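Local coordinates for chitin oligosaccahride binding protein NagB1 (Paenibacillus sp. FPU-7, PDB 7EHP) that binds chitin oligosaccharides such as N,N'-diacetylchitobiose, consistent with an extracellular solute-binding protein that serves sugar uptake, at residues Arg17-Glu22 with Gln313-Lys318; Ala54-Gly59 with Gly80-Leu85; Pro114-Val119 with Ser320-Ala325. One frame throughout, in Å; residues are numbered along the deposited sequence.

Contact 1 of 3, residues Arg17-Glu22 with Gln313-Lys318; sequences RLKMLE and QKRQLK. With NAG (2-acetamido-2-deoxy-beta-D-glucopyranose), chain C.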
loop_
_atom_site.group_PDB
_atom_site.type_symbol
_atom_site.label_atom_id
_atom_site.label_comp_id
_atom_site.label_asym_id
_atom_site.label_seq_id
_atom_site.Cartn_x
_atom_site.Cartn_y
_atom_site.Cartn_z
ATOM N N ARG A 17 -1.341 6.849 -14.867
ATOM C CA ARG A 17 -1.063 7.625 -13.656
ATOM C C ARG A 17 0.067 8.629 -13.881
ATOM O O ARG A 17 0.013 9.748 -13.358
ATOM C CB ARG A 17 -0.720 6.696 -12.492
ATOM C CG ARG A 17 -1.846 5.737 -12.111
ATOM C CD ARG A 17 -1.571 5.061 -10.779
ATOM N NE ARG A 17 -1.928 5.913 -9.647
ATOM C CZ ARG A 17 -1.905 5.512 -8.380
ATOM N NH1 ARG A 17 -1.535 4.272 -8.094
ATOM N NH2 ARG A 17 -2.238 6.344 -7.399
ATOM N N LEU A 18 1.100 8.250 -14.645
ATOM C CA LEU A 18 2.163 9.206 -14.950
ATOM C C LEU A 18 1.669 10.286 -15.907
ATOM O O LEU A 18 1.979 11.472 -15.733
ATOM C CB LEU A 18 3.379 8.502 -15.539
ATOM C CG LEU A 18 4.597 9.374 -15.893
ATOM C CD1 LEU A 18 4.961 10.394 -14.804
ATOM C CD2 LEU A 18 5.789 8.490 -16.240
ATOM N N LYS A 19 0.903 9.891 -16.920
ATOM C CA LYS A 19 0.314 10.865 -17.829
ATOM C C LYS A 19 -0.510 11.903 -17.072
ATOM O O LYS A 19 -0.489 13.091 -17.424
ATOM C CB LYS A 19 -0.532 10.144 -18.878
ATOM C CG LYS A 19 -1.206 11.068 -19.879
ATOM C CD LYS A 19 -0.197 11.967 -20.587
ATOM C CE LYS A 19 -0.776 12.485 -21.907
ATOM N NZ LYS A 19 -1.809 13.523 -21.633
ATOM N N MET A 20 -1.211 11.488 -16.007
ATOM C CA MET A 20 -1.937 12.461 -15.190
ATOM C C MET A 20 -0.965 13.402 -14.490
ATOM O O MET A 20 -1.191 14.617 -14.445
ATOM C CB MET A 20 -2.845 11.761 -14.173
ATOM C CG MET A 20 -3.889 12.672 -13.522
ATOM S SD MET A 20 -5.066 11.878 -12.375
ATOM C CE MET A 20 -4.229 12.123 -10.802
ATOM N N LEU A 21 0.142 12.865 -13.964
ATOM C CA LEU A 21 1.164 13.728 -13.373
ATOM C C LEU A 21 1.704 14.724 -14.394
ATOM O O LEU A 21 1.939 15.891 -14.067
ATOM C CB LEU A 21 2.307 12.881 -12.802
ATOM C CG LEU A 21 2.030 12.310 -11.409
ATOM C CD1 LEU A 21 3.007 11.185 -11.051
ATOM C CD2 LEU A 21 2.058 13.404 -10.343
ATOM N N GLU A 22 1.912 14.281 -15.638
ATOM C CA GLU A 22 2.401 15.185 -16.677
ATOM C C GLU A 22 1.373 16.261 -17.014
ATOM O O GLU A 22 1.744 17.407 -17.317
ATOM C CB GLU A 22 2.772 14.393 -17.932
ATOM C CG GLU A 22 3.981 13.477 -17.731
ATOM C CD GLU A 22 4.139 12.441 -18.820
ATOM O OE1 GLU A 22 3.361 12.485 -19.806
ATOM O OE2 GLU A 22 5.052 11.582 -18.696
ATOM N N GLN A 313 -9.244 13.351 -8.733
ATOM C CA GLN A 313 -9.682 12.195 -7.955
ATOM C C GLN A 313 -10.600 11.294 -8.771
ATOM O O GLN A 313 -10.453 10.062 -8.758
ATOM C CB GLN A 313 -10.390 12.664 -6.685
ATOM C CG GLN A 313 -9.466 13.275 -5.665
ATOM C CD GLN A 313 -8.710 12.228 -4.862
ATOM O OE1 GLN A 313 -9.264 11.619 -3.938
ATOM N NE2 GLN A 313 -7.444 12.013 -5.206
ATOM N N LYS A 314 -11.567 11.886 -9.481
ATOM C CA LYS A 314 -12.449 11.075 -10.326
ATOM C C LYS A 314 -11.689 10.452 -11.487
ATOM O O LYS A 314 -11.929 9.288 -11.844
ATOM C CB LYS A 314 -13.601 11.919 -10.870
ATOM C CG LYS A 314 -14.764 12.119 -9.918
ATOM C CD LYS A 314 -15.803 13.051 -10.543
ATOM C CE LYS A 314 -17.159 12.904 -9.889
ATOM N NZ LYS A 314 -18.014 14.082 -10.189
ATOM N N ARG A 315 -10.774 11.216 -12.094
ATOM C CA ARG A 315 -10.032 10.722 -13.249
ATOM C C ARG A 315 -9.260 9.448 -12.902
ATOM O O ARG A 315 -9.338 8.438 -13.616
ATOM C CB ARG A 315 -9.094 11.818 -13.758
ATOM C CG ARG A 315 -8.135 11.352 -14.844
ATOM C CD ARG A 315 -7.476 12.522 -15.564
ATOM N NE ARG A 315 -6.383 12.073 -16.436
ATOM C CZ ARG A 315 -5.539 12.889 -17.062
ATOM N NH1 ARG A 315 -5.671 14.208 -16.924
ATOM N NH2 ARG A 315 -4.570 12.394 -17.830
ATOM N N GLN A 316 -8.513 9.471 -11.798
ATOM C CA GLN A 316 -7.698 8.314 -11.454
ATOM C C GLN A 316 -8.571 7.151 -11.015
ATOM O O GLN A 316 -8.180 5.989 -11.167
ATOM C CB GLN A 316 -6.682 8.678 -10.375
ATOM C CG GLN A 316 -7.327 9.049 -9.051
ATOM C CD GLN A 316 -6.316 9.234 -7.948
ATOM O OE1 GLN A 316 -5.144 9.521 -8.212
ATOM N NE2 GLN A 316 -6.759 9.065 -6.695
ATOM N N LEU A 317 -9.770 7.439 -10.503
ATOM C CA LEU A 317 -10.708 6.365 -10.187
ATOM C C LEU A 317 -11.218 5.706 -11.463
ATOM O O LEU A 317 -11.199 4.477 -11.594
ATOM C CB LEU A 317 -11.876 6.908 -9.359
ATOM C CG LEU A 317 -13.004 5.897 -9.144
ATOM C CD1 LEU A 317 -12.479 4.703 -8.331
ATOM C CD2 LEU A 317 -14.204 6.529 -8.445
ATOM N N LYS A 318 -11.664 6.526 -12.419
ATOM C CA LYS A 318 -12.230 6.037 -13.670
ATOM C C LYS A 318 -11.171 5.368 -14.533
ATOM O O LYS A 318 -11.420 4.309 -15.123
ATOM C CB LYS A 318 -12.871 7.210 -14.415
ATOM C CG LYS A 318 -13.607 6.887 -15.713
ATOM C CD LYS A 318 -13.877 8.182 -16.486
ATOM C CE LYS A 318 -14.767 7.981 -17.702
ATOM N NZ LYS A 318 -14.988 9.281 -18.419
HETATM C C1 NAG C . 1.298 3.149 -5.137
HETATM C C2 NAG C . 0.424 3.314 -3.896
HETATM C C3 NAG C . 1.172 2.818 -2.658
HETATM C C4 NAG C . 1.804 1.441 -2.885
HETATM C C5 NAG C . 2.503 1.371 -4.250
HETATM C C6 NAG C . 3.046 0.010 -4.629
HETATM C C7 NAG C . -1.065 5.234 -4.309
HETATM C C8 NAG C . -1.354 6.666 -3.966
HETATM N N2 NAG C . 0.006 4.697 -3.714
HETATM O O1 NAG C . 0.631 3.641 -6.248
HETATM O O3 NAG C . 0.271 2.807 -1.552
HETATM O O4 NAG C . 2.844 1.293 -1.924
HETATM O O5 NAG C . 1.622 1.786 -5.303
HETATM O O6 NAG C . 3.933 0.126 -5.739
HETATM O O7 NAG C . -1.763 4.600 -5.099
HETATM O O HOH W 1 -3.116 8.285 -10.155
HETATM O O HOH W 2 -2.113 9.447 -7.283
#
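M20 lies over one face of the R315 guanidinium, its CG 3.8 Å above the centre of the plane, while K19 CG approaches that group near its edge. The R17 guanidinium instead presents its edge to O7 of the chain C N-acetylglucosamine, which sits in its plane, as does the water held by NE. This is a near-antiparallel helix pair of the periplasmic-binding-protein fold; the axes of the two segments approach to 10.9 Å, their directions 159° apart, and R17 lines the glycan pocket. R17 grips O7 with two donors, NH1 at 3.0 Å and NH2 at 2.9 Å, consistent with recognition of the acetamido carbonyl of the reducing-end sugar. Q316 OE1 does not bond R17 directly; one water links it to NE and another to NH2, and its NE2 turns to T115 O. With CG anti to the backbone N (chi1 172°) and the chain extended as far as NE, R315 slides past M20 in the opposite direction. Its charge is met by D23 and E319; D23 also pairs with K19, which probably offsets the repulsion between the two cations. The M20 methyl CE rests 3.8 Å from Q316 OE1.

Contact 2 of 3, residues Ala54-Gly59 with Gly80-Leu85; sequences AEMAAG and GRLLEL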
loop_
_atom_site.group_PDB
_atom_site.type_symbol
_atom_site.label_atom_id
_atom_site.label_comp_id
_atom_site.label_asym_id
_atom_site.label_seq_id
_atom_site.Cartn_x
_atom_site.Cartn_y
_atom_site.Cartn_z
ATOM N N ALA A 54 17.641 9.144 2.549
ATOM C CA ALA A 54 18.971 9.730 2.449
ATOM C C ALA A 54 18.885 11.232 2.200
ATOM O O ALA A 54 19.536 12.023 2.894
ATOM C CB ALA A 54 19.770 9.045 1.340
ATOM N N GLU A 55 18.074 11.640 1.215
ATOM C CA GLU A 55 17.904 13.065 0.925
ATOM C C GLU A 55 17.367 13.818 2.132
ATOM O O GLU A 55 17.767 14.957 2.389
ATOM C CB GLU A 55 16.980 13.243 -0.281
ATOM C CG GLU A 55 17.522 12.576 -1.532
ATOM C CD GLU A 55 16.491 12.416 -2.627
ATOM O OE1 GLU A 55 16.889 12.513 -3.804
ATOM O OE2 GLU A 55 15.296 12.180 -2.324
ATOM N N MET A 56 16.461 13.205 2.886
ATOM C CA MET A 56 15.948 13.866 4.081
ATOM C C MET A 56 17.053 14.071 5.110
ATOM O O MET A 56 17.132 15.130 5.741
ATOM C CB MET A 56 14.797 13.058 4.680
ATOM C CG MET A 56 13.483 13.193 3.923
ATOM S SD MET A 56 12.827 14.886 3.923
ATOM C CE MET A 56 11.336 14.664 2.957
ATOM N N ALA A 57 17.924 13.079 5.285
ATOM C CA ALA A 57 18.975 13.216 6.288
ATOM C C ALA A 57 19.957 14.316 5.912
ATOM O O ALA A 57 20.435 15.051 6.783
ATOM C CB ALA A 57 19.708 11.891 6.469
ATOM N N ALA A 58 20.285 14.425 4.623
ATOM C CA ALA A 58 21.197 15.449 4.130
ATOM C C ALA A 58 20.531 16.811 3.999
ATOM O O ALA A 58 21.235 17.813 3.821
ATOM C CB ALA A 58 21.776 15.027 2.776
ATOM N N GLY A 59 19.203 16.865 4.074
ATOM C CA GLY A 59 18.473 18.110 3.982
ATOM C C GLY A 59 18.207 18.621 2.585
ATOM O O GLY A 59 17.898 19.805 2.431
ATOM N N GLY A 80 12.268 18.631 10.942
ATOM C CA GLY A 80 12.041 19.946 10.348
ATOM C C GLY A 80 12.055 19.995 8.835
ATOM O O GLY A 80 12.291 21.060 8.261
ATOM N N ARG A 81 11.790 18.874 8.165
ATOM C CA ARG A 81 11.971 18.789 6.720
ATOM C C ARG A 81 10.708 19.077 5.922
ATOM O O ARG A 81 10.802 19.280 4.705
ATOM C CB ARG A 81 12.480 17.396 6.328
ATOM C CG ARG A 81 13.756 16.982 7.021
ATOM C CD ARG A 81 14.879 17.984 6.786
ATOM N NE ARG A 81 16.174 17.373 7.062
ATOM C CZ ARG A 81 17.278 18.042 7.379
ATOM N NH1 ARG A 81 17.257 19.368 7.468
ATOM N NH2 ARG A 81 18.405 17.378 7.613
ATOM N N LEU A 82 9.541 19.083 6.553
ATOM C CA LEU A 82 8.279 19.051 5.830
ATOM C C LEU A 82 7.541 20.357 6.024
ATOM O O LEU A 82 7.366 20.810 7.160
ATOM C CB LEU A 82 7.375 17.911 6.295
ATOM C CG LEU A 82 7.815 16.451 6.151
ATOM C CD1 LEU A 82 6.620 15.567 6.458
ATOM C CD2 LEU A 82 8.402 16.102 4.785
ATOM N N LEU A 83 7.068 20.923 4.919
ATOM C CA LEU A 83 6.229 22.112 4.967
ATOM C C LEU A 83 4.902 21.808 5.653
ATOM O O LEU A 83 4.234 20.825 5.318
ATOM C CB LEU A 83 5.980 22.604 3.551
ATOM C CG LEU A 83 5.286 23.944 3.374
ATOM C CD1 LEU A 83 6.152 25.065 3.978
ATOM C CD2 LEU A 83 5.032 24.125 1.879
ATOM N N GLU A 84 4.519 22.646 6.614
ATOM C CA GLU A 84 3.215 22.521 7.255
ATOM C C GLU A 84 2.139 23.100 6.345
ATOM O O GLU A 84 2.309 24.181 5.779
ATOM C CB GLU A 84 3.215 23.229 8.609
ATOM C CG GLU A 84 2.259 22.629 9.626
ATOM C CD GLU A 84 0.840 23.097 9.415
ATOM O OE1 GLU A 84 0.665 24.220 8.890
ATOM O OE2 GLU A 84 -0.104 22.358 9.777
ATOM N N LEU A 85 1.023 22.380 6.214
ATOM C CA LEU A 85 0.079 22.616 5.126
ATOM C C LEU A 85 -1.238 23.253 5.555
ATOM O O LEU A 85 -2.135 23.403 4.718
ATOM C CB LEU A 85 -0.218 21.305 4.395
ATOM C CG LEU A 85 0.981 20.549 3.825
ATOM C CD1 LEU A 85 0.514 19.319 3.054
ATOM C CD2 LEU A 85 1.828 21.453 2.941
#
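R81 reaches across to the last turn of helix 44-58 and binds backbone carbonyls there, an arginine side chain bonded to carbonyls at a helix C-terminus. Its shortest bond runs from NE to M56 O, 2.8 Å with an N-H...O angle of 133°. NE lies in the plane of that carbonyl, yet the oxygen is tilted 29° from the guanidinium plane. NH2 adds two weak bonds, to M56 O and to A57 O, both 3.2 Å from it. M56 O thus receives NE and NH2 of R81 and also, weakly, the backbone N of G59.

The helix ends in a Schellman motif with G59, at positive phi, as its C-prime residue: G59 N turns back to M56 O and N60 N to E55 O. G59 CA lies 3.6 Å above the centre of the R81 guanidinium, so that the flat group is braced by the turn on this face as well as bonded near its edge. A positive charge at this end of the helix is consistent with a favourable interaction with the helix dipole.

The aliphatic part of R81 packs on M56, whose SD is 3.5 Å from R81 CB. CG of M56 lies beside the backbone N and the chain bends at chi2 (-63°), which places SD; CE then meets L82 CD2 at 3.7 Å, the two side chains crossing at about a right angle. Farther along 80-85, E84 OE2 accepts from I110 N and also bonds T86 OG1. On helix 44-58, E55 forms a salt bridge with R6.

The loop 80-85 follows helix 71-78, which closes in its own Schellman motif at G80, and leads to helix 86-92. M56 and L82 both pack against Y76 of helix 71-78 and F65 of strand 64-68.

Contact 3 of 3, residues Pro114-Val119 with Ser320-Ala325; sequences PTAYFV and SGILPA. With NAG (2-acetamido-2-deoxy-beta-D-glucopyranose), chain B.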
loop_
_atom_site.group_PDB
_atom_site.type_symbol
_atom_site.label_atom_id
_atom_site.label_comp_id
_atom_site.label_asym_id
_atom_site.label_seq_id
_atom_site.Cartn_x
_atom_site.Cartn_y
_atom_site.Cartn_z
ATOM N N PRO A 114 -2.799 12.655 1.464
ATOM C CA PRO A 114 -2.965 11.387 0.750
ATOM C C PRO A 114 -3.676 11.616 -0.568
ATOM O O PRO A 114 -4.640 12.385 -0.645
ATOM C CB PRO A 114 -3.831 10.557 1.708
ATOM C CG PRO A 114 -4.636 11.587 2.417
ATOM C CD PRO A 114 -3.657 12.711 2.664
ATOM N N THR A 115 -3.182 10.959 -1.618
ATOM C CA THR A 115 -3.850 11.051 -2.907
ATOM C C THR A 115 -4.830 9.924 -3.126
ATOM O O THR A 115 -5.583 9.973 -4.100
ATOM C CB THR A 115 -2.854 11.024 -4.072
ATOM O OG1 THR A 115 -2.039 9.852 -3.969
ATOM C CG2 THR A 115 -1.989 12.310 -4.115
ATOM N N ALA A 116 -4.796 8.894 -2.280
ATOM C CA ALA A 116 -5.639 7.727 -2.464
ATOM C C ALA A 116 -6.054 7.161 -1.114
ATOM O O ALA A 116 -5.368 7.339 -0.108
ATOM C CB ALA A 116 -4.925 6.626 -3.253
ATOM N N TYR A 117 -7.187 6.473 -1.117
ATOM C CA TYR A 117 -7.524 5.508 -0.086
ATOM C C TYR A 117 -7.213 4.116 -0.623
ATOM O O TYR A 117 -7.536 3.801 -1.773
ATOM C CB TYR A 117 -9.003 5.609 0.300
ATOM C CG TYR A 117 -9.504 4.458 1.138
ATOM C CD1 TYR A 117 -9.295 4.436 2.510
ATOM C CD2 TYR A 117 -10.177 3.386 0.553
ATOM C CE1 TYR A 117 -9.752 3.390 3.284
ATOM C CE2 TYR A 117 -10.642 2.343 1.316
ATOM C CZ TYR A 117 -10.426 2.352 2.683
ATOM O OH TYR A 117 -10.876 1.311 3.446
ATOM N N PHE A 118 -6.584 3.287 0.198
ATOM C CA PHE A 118 -6.240 1.934 -0.221
ATOM C C PHE A 118 -6.950 0.926 0.671
ATOM O O PHE A 118 -7.255 1.220 1.828
ATOM C CB PHE A 118 -4.700 1.704 -0.190
ATOM C CG PHE A 118 -4.151 1.303 1.163
ATOM C CD1 PHE A 118 -4.125 -0.033 1.562
ATOM C CD2 PHE A 118 -3.649 2.263 2.030
ATOM C CE1 PHE A 118 -3.623 -0.399 2.821
ATOM C CE2 PHE A 118 -3.153 1.916 3.278
ATOM C CZ PHE A 118 -3.130 0.582 3.672
ATOM N N VAL A 119 -7.249 -0.252 0.108
ATOM C CA VAL A 119 -7.457 -1.478 0.876
ATOM C C VAL A 119 -6.546 -2.550 0.296
ATOM O O VAL A 119 -6.161 -2.497 -0.874
ATOM C CB VAL A 119 -8.928 -1.994 0.884
ATOM C CG1 VAL A 119 -9.813 -1.139 1.756
ATOM C CG2 VAL A 119 -9.492 -2.088 -0.531
ATOM N N SER A 320 -8.041 4.193 -13.656
ATOM C CA SER A 320 -7.083 3.272 -13.095
ATOM C C SER A 320 -7.574 2.576 -11.835
ATOM O O SER A 320 -6.835 1.757 -11.294
ATOM C CB SER A 320 -5.765 4.011 -12.808
ATOM O OG SER A 320 -5.072 4.362 -14.000
ATOM N N GLY A 321 -8.781 2.874 -11.358
ATOM C CA GLY A 321 -9.353 2.186 -10.218
ATOM C C GLY A 321 -8.890 2.676 -8.866
ATOM O O GLY A 321 -9.233 2.062 -7.846
ATOM N N ILE A 322 -8.121 3.759 -8.817
ATOM C CA ILE A 322 -7.601 4.224 -7.537
ATOM C C ILE A 322 -8.707 4.886 -6.730
ATOM O O ILE A 322 -9.329 5.859 -7.175
ATOM C CB ILE A 322 -6.385 5.144 -7.730
ATOM C CG1 ILE A 322 -5.197 4.317 -8.243
ATOM C CG2 ILE A 322 -5.999 5.809 -6.440
ATOM C CD1 ILE A 322 -5.111 4.200 -9.642
ATOM N N LEU A 323 -8.924 4.379 -5.521
ATOM C CA LEU A 323 -10.014 4.842 -4.677
ATOM C C LEU A 323 -9.710 6.229 -4.102
ATOM O O LEU A 323 -8.581 6.501 -3.671
ATOM C CB LEU A 323 -10.261 3.834 -3.553
ATOM C CG LEU A 323 -10.499 2.415 -4.083
ATOM C CD1 LEU A 323 -10.595 1.409 -2.939
ATOM C CD2 LEU A 323 -11.743 2.344 -4.967
ATOM N N PRO A 324 -10.704 7.116 -4.055
ATOM C CA PRO A 324 -10.430 8.509 -3.706
ATOM C C PRO A 324 -10.046 8.662 -2.248
ATOM O O PRO A 324 -10.582 7.984 -1.367
ATOM C CB PRO A 324 -11.764 9.207 -3.994
ATOM C CG PRO A 324 -12.782 8.132 -3.806
ATOM C CD PRO A 324 -12.119 6.915 -4.411
ATOM N N ALA A 325 -9.128 9.585 -1.997
ATOM C CA ALA A 325 -8.836 9.997 -0.637
ATOM C C ALA A 325 -9.718 11.151 -0.168
ATOM O O ALA A 325 -9.782 11.397 1.042
ATOM C CB ALA A 325 -7.360 10.385 -0.496
HETATM C C1 NAG B . 2.518 0.460 -0.815
HETATM C C2 NAG B . 3.778 0.369 0.040
HETATM C C3 NAG B . 3.516 -0.486 1.270
HETATM C C4 NAG B . 2.326 0.065 2.039
HETATM C C5 NAG B . 1.112 0.182 1.120
HETATM C C6 NAG B . -0.088 0.816 1.788
HETATM C C7 NAG B . 6.068 0.550 -0.834
HETATM C C8 NAG B . 7.138 -0.112 -1.626
HETATM N N2 NAG B . 4.918 -0.131 -0.715
HETATM O O3 NAG B . 4.668 -0.477 2.098
HETATM O O4 NAG B . 1.994 -0.789 3.124
HETATM O O5 NAG B . 1.428 0.984 -0.026
HETATM O O6 NAG B . 0.231 2.066 2.385
HETATM O O7 NAG B . 6.233 1.657 -0.310
HETATM O O HOH W 3 -6.590 2.813 -4.106
#
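The glycan-lining strand 109-125 is joined here by the short, weakly bonded strand 323-324, with Y117 and L323 carrying the meeting. One direct hydrogen bond spans them, Y117 N to L323 O, 2.9 Å and fairly straight at 157°, though the donor stands 42° out of the carbonyl plane. The return link is indirect: a water donates to Y117 O and accepts from L323 N. The same L323 O takes a CA-H...O contact from A116. Beside this, A116 CB and I322 CG2 are pressed together at 3.5 Å, a tight methyl pair, and A325 CB nestles against P114 O (3.4 Å) and A116 N. L323 CD1 touches the edge of the Y117 ring at CD2, 4.0 Å away, while the phenol OH bonds Q349. F118 turns from this interface to the sugar. Its CG lies between the backbone N and the carbonyl carbon (chi1 85°), and C6 of the chain B N-acetylglucosamine lies over the centre of the ring face, 3.6 Å from F118 CZ, consistent with a CH-pi contact. T115 and A116 touch the other sugar. Strand 277-288 accompanies 109-125, bonding T115 and F118, and the 320-325 segment follows from the end of helix 310-320.

How the contacts relate
Contacts 1 and 3 are neighbours, their centres about 11 Å apart, and helix 310-320 leads from one into the other. Q313 NE2 joins Q316 NE2 at T115 O, which ties the helix to the strand beside the glycan. Their segments alternate along the chain; contact 1 contributes R17 and contact 3 T115, A116 and F118 to the pocket. Contact 2 is remote: centre to centre it lies about 27 Å from contact 1 and about 25 Å from contact 3. It is nested within the loop closed by contact 1 and closes before contact 3 opens, joining a helix end to a loop away from the sugar. Strand 109-125, central to contact 3, also receives side chains from 80-85.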